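Local coordinates for Low molecular weight heat shock protein (PDB 3GLA), which probably acts as an ATP-independent chaperone of the small heat-shock (alpha-crystallin) family, binding unfolding proteins during stress to keep them from aggregating, at the interface of chains A and B. Residues are numbered along the deposited sequence; one frame, centred on the assembly and turned at random. Chains: chain A/B, Low molecular weight heat shock protein.

The interface of chains A and B. Residues chain A 47, 49, 56, 58-61; chain B 7-9, 19.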
ATOM      1  N   SER A  47      -5.684   8.544  -6.696  1.00 22.29           N
ATOM      2  CA  SER A  47      -6.442   7.314  -6.507  1.00 21.05           C
ATOM      3  C   SER A  47      -7.563   7.277  -7.573  1.00 22.62           C
ATOM      4  O   SER A  47      -8.177   8.364  -7.876  1.00 23.99           O
ATOM      5  CB  SER A  47      -7.172   7.367  -5.203  1.00 21.63           C
ATOM      6  OG  SER A  47      -8.030   6.232  -5.067  1.00 22.28           O
ATOM      7  N   SER A  49     -10.373   6.474  -7.009  1.00 21.93           N
ATOM      8  CA  SER A  49     -11.658   6.842  -6.485  1.00 22.77           C
ATOM      9  C   SER A  49     -11.990   8.325  -6.662  1.00 23.36           C
ATOM     10  O   SER A  49     -13.077   8.687  -6.323  1.00 25.42           O
ATOM     11  CB  SER A  49     -11.840   6.506  -4.999  1.00 21.62           C
ATOM     12  OG  SER A  49     -11.003   7.425  -4.236  1.00 20.80           O
ATOM     13  N   PHE A  56     -18.292   4.398  -7.033  1.00 23.19           N
ATOM     14  CA  PHE A  56     -17.720   3.575  -5.951  1.00 23.36           C
ATOM     15  C   PHE A  56     -18.675   3.214  -4.917  1.00 24.19           C
ATOM     16  O   PHE A  56     -19.328   4.085  -4.363  1.00 26.51           O
ATOM     17  CB  PHE A  56     -16.522   4.339  -5.319  1.00 22.19           C
ATOM     18  CG  PHE A  56     -15.331   4.334  -6.209  1.00 22.21           C
ATOM     19  CD1 PHE A  56     -15.246   5.139  -7.369  1.00 20.22           C
ATOM     20  CD2 PHE A  56     -14.263   3.430  -5.944  1.00 17.91           C
ATOM     21  CE1 PHE A  56     -14.125   5.062  -8.220  1.00 24.21           C
ATOM     22  CE2 PHE A  56     -13.136   3.431  -6.765  1.00 17.63           C
ATOM     23  CZ  PHE A  56     -13.053   4.185  -7.922  1.00 20.02           C
ATOM     24  N   ARG A  58     -17.512   1.610  -2.363  1.00 18.35           N
ATOM     25  CA  ARG A  58     -16.739   1.776  -1.109  1.00 19.56           C
ATOM     26  C   ARG A  58     -15.464   2.478  -1.497  1.00 18.05           C
ATOM     27  O   ARG A  58     -14.867   2.251  -2.543  1.00 17.13           O
ATOM     28  CB  ARG A  58     -16.527   0.576  -0.226  1.00 25.19           C
ATOM     29  CG  ARG A  58     -15.385  -0.184  -0.549  1.00 21.43           C
ATOM     30  CD  ARG A  58     -15.119  -1.415   0.330  1.00 19.80           C
ATOM     31  NE  ARG A  58     -16.344  -2.178   0.578  1.00 19.32           N
ATOM     32  CZ  ARG A  58     -16.575  -2.727   1.761  1.00 20.20           C
ATOM     33  NH1 ARG A  58     -15.726  -2.619   2.765  1.00 17.78           N
ATOM     34  NH2 ARG A  58     -17.715  -3.452   1.944  1.00 19.78           N
ATOM     35  N   ILE A  59     -15.087   3.363  -0.594  1.00 17.27           N
ATOM     36  CA  ILE A  59     -13.832   4.076  -0.789  1.00 16.70           C
ATOM     37  C   ILE A  59     -13.159   4.053   0.531  1.00 18.52           C
ATOM     38  O   ILE A  59     -13.583   4.744   1.484  1.00 20.71           O
ATOM     39  CB  ILE A  59     -14.032   5.496  -1.278  1.00 18.75           C
ATOM     40  CG1 ILE A  59     -14.733   5.479  -2.653  1.00 18.66           C
ATOM     41  CG2 ILE A  59     -12.635   6.164  -1.375  1.00 18.31           C
ATOM     42  CD1 ILE A  59     -15.071   6.920  -3.059  1.00 21.52           C
ATOM     43  N   GLU A  60     -12.131   3.212   0.668  1.00 15.48           N
ATOM     44  CA  GLU A  60     -11.418   3.091   1.900  1.00 14.65           C
ATOM     45  C   GLU A  60      -9.996   3.601   1.716  1.00 16.35           C
ATOM     46  O   GLU A  60      -9.351   3.893   2.714  1.00 17.30           O
ATOM     47  CB  GLU A  60     -11.205   1.680   2.433  1.00 15.21           C
ATOM     48  CG  GLU A  60     -12.616   1.015   2.662  1.00 14.27           C
ATOM     49  CD  GLU A  60     -12.514  -0.423   2.925  1.00 17.68           C
ATOM     50  OE1 GLU A  60     -11.428  -0.970   2.828  1.00 16.99           O
ATOM     51  OE2 GLU A  60     -13.551  -1.015   3.328  1.00 17.94           O
ATOM     52  N   ARG A  61      -9.501   3.644   0.522  1.00 15.81           N
ATOM     53  CA  ARG A  61      -8.081   3.920   0.397  1.00 15.65           C
ATOM     54  C   ARG A  61      -7.804   5.365   0.465  1.00 18.41           C
ATOM     55  O   ARG A  61      -8.485   6.178  -0.138  1.00 19.82           O
ATOM     56  CB  ARG A  61      -7.554   3.374  -0.947  1.00 15.93           C
ATOM     57  CG  ARG A  61      -7.779   1.840  -0.951  1.00 17.26           C
ATOM     58  CD  ARG A  61      -7.139   1.218  -2.186  1.00 27.62           C
ATOM     59  NE  ARG A  61      -7.392   1.975  -3.264  1.00 28.55           N
ATOM     60  CZ  ARG A  61      -6.855   2.193  -4.448  1.00 24.62           C
ATOM     61  NH1 ARG A  61      -5.652   1.908  -4.936  1.00 24.46           N
ATOM     62  NH2 ARG A  61      -7.646   2.907  -5.151  1.00 22.72           N
TER
ATOM     63  N   VAL B   7      -9.590  -1.078   0.668  1.00 13.18           N
ATOM     64  CA  VAL B   7     -10.035  -1.442  -0.691  1.00 16.46           C
ATOM     65  C   VAL B   7     -11.033  -0.381  -1.139  1.00 15.45           C
ATOM     66  O   VAL B   7     -11.811   0.198  -0.314  1.00 16.60           O
ATOM     67  CB  VAL B   7     -10.784  -2.724  -0.532  1.00 19.19           C
ATOM     68  CG1 VAL B   7     -11.620  -3.013  -1.688  1.00 24.67           C
ATOM     69  CG2 VAL B   7      -9.732  -3.842  -0.250  1.00 16.56           C
ATOM     70  N   ASP B   8     -10.937  -0.057  -2.360  1.00 15.72           N
ATOM     71  CA  ASP B   8     -12.072   0.696  -2.956  1.00 15.79           C
ATOM     72  C   ASP B   8     -12.739  -0.222  -3.932  1.00 17.97           C
ATOM     73  O   ASP B   8     -12.076  -1.087  -4.572  1.00 16.52           O
ATOM     74  CB  ASP B   8     -11.540   1.854  -3.781  1.00 17.03           C
ATOM     75  CG  ASP B   8     -10.809   2.875  -2.957  1.00 15.11           C
ATOM     76  OD1 ASP B   8     -10.960   2.900  -1.760  1.00 16.97           O
ATOM     77  OD2 ASP B   8     -10.023   3.622  -3.619  1.00 17.46           O
ATOM     78  N   ILE B   9     -14.039  -0.013  -4.113  1.00 17.35           N
ATOM     79  CA  ILE B   9     -14.720  -0.888  -5.089  1.00 17.31           C
ATOM     80  C   ILE B   9     -15.624  -0.003  -5.893  1.00 18.27           C
ATOM     81  O   ILE B   9     -16.326   0.859  -5.330  1.00 19.82           O
ATOM     82  CB  ILE B   9     -15.600  -1.860  -4.371  1.00 18.20           C
ATOM     83  CG1 ILE B   9     -14.751  -2.754  -3.493  1.00 18.09           C
ATOM     84  CG2 ILE B   9     -16.455  -2.730  -5.443  1.00 19.42           C
ATOM     85  CD1 ILE B   9     -15.545  -3.814  -2.628  1.00 18.46           C
ATOM     86  N   TYR B  19      -9.938  -2.233  -5.809  1.00 16.21           N
ATOM     87  CA  TYR B  19      -8.538  -1.800  -5.763  1.00 16.09           C
ATOM     88  C   TYR B  19      -8.137  -2.006  -4.322  1.00 16.85           C
ATOM     89  O   TYR B  19      -8.849  -1.591  -3.413  1.00 17.95           O
ATOM     90  CB  TYR B  19      -8.440  -0.303  -6.020  1.00 15.05           C
ATOM     91  CG  TYR B  19      -9.009   0.130  -7.333  1.00 17.15           C
ATOM     92  CD1 TYR B  19      -8.227   0.160  -8.458  1.00 20.35           C
ATOM     93  CD2 TYR B  19     -10.343   0.521  -7.400  1.00 20.67           C
ATOM     94  CE1 TYR B  19      -8.782   0.594  -9.706  1.00 24.17           C
ATOM     95  CE2 TYR B  19     -10.870   0.953  -8.561  1.00 22.78           C
ATOM     96  CZ  TYR B  19     -10.068   0.996  -9.680  1.00 24.48           C
ATOM     97  OH  TYR B  19     -10.716   1.377 -10.863  1.00 26.35           O
TER
HETATM   98  O   HOH W   1      -9.345   5.918  -2.776  1.00 17.84           O
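B:Asp8 hides 87 Å² of its surface against chain A, its carboxylate lying between the A:Arg61 side chain and the backbone N-H groups of A:Glu60 and A:Arg61. Its two oxygens divide the work. OD1 accepts two backbone N-H groups: A:Glu60 N, nearly in line with the C-O bond, and A:Arg61 N, on the syn side at 2.8 Å. OD2 takes both NE and NH2 of A:Arg61, the latter as a salt bridge of 2.9 Å. These two nitrogens reach OD2 from one face of the carboxylate, which stands 77° from the guanidinium plane although OD2 itself lies close to that plane. The bend of the arginine at chi3 (-43°) turns NE and NH2 back toward the acid. Such a set of donors would be expected to favour the ionised carboxylate.

Backbone pairing is the second kind of interaction. Strand 58-59 of chain A runs antiparallel to strand 7-11 of chain B: B:Ile9 N donates to A:Arg58 O at 2.9 Å, and A:Arg58 N returns a longer bond to B:Ile9 O. Beside this ladder, B:Val7 N donates to the carboxylate oxygen OE1 of A:Glu60 (2.8 Å) from above the carboxylate plane. The other oxygen, OE2, forms a salt bridge within chain A to A:Arg58 NH1, which should steady the glutamate.

Apolar contacts flank the polar core. B:Tyr19 CB sits over the centre of the A:Arg61 guanidinium; the ring, 12° from parallel, is offset and does not stack on it. A:Phe56 CE2 touches B:Tyr19 CE2 at 3.8 Å. The aliphatic part of A:Arg58 lies alongside B:Ile9, its CD 3.8 Å from CD1.

Strand exchange onto the partner's sheet forms dimers in many bacterial and plant small heat-shock proteins, so this two-fold interface is probably the biological dimer. A water links B:Asp8 OD2 to A:Arg61 O (2.8 Å from the water) and to the hydroxyls OG of A:Ser47 and A:Ser49.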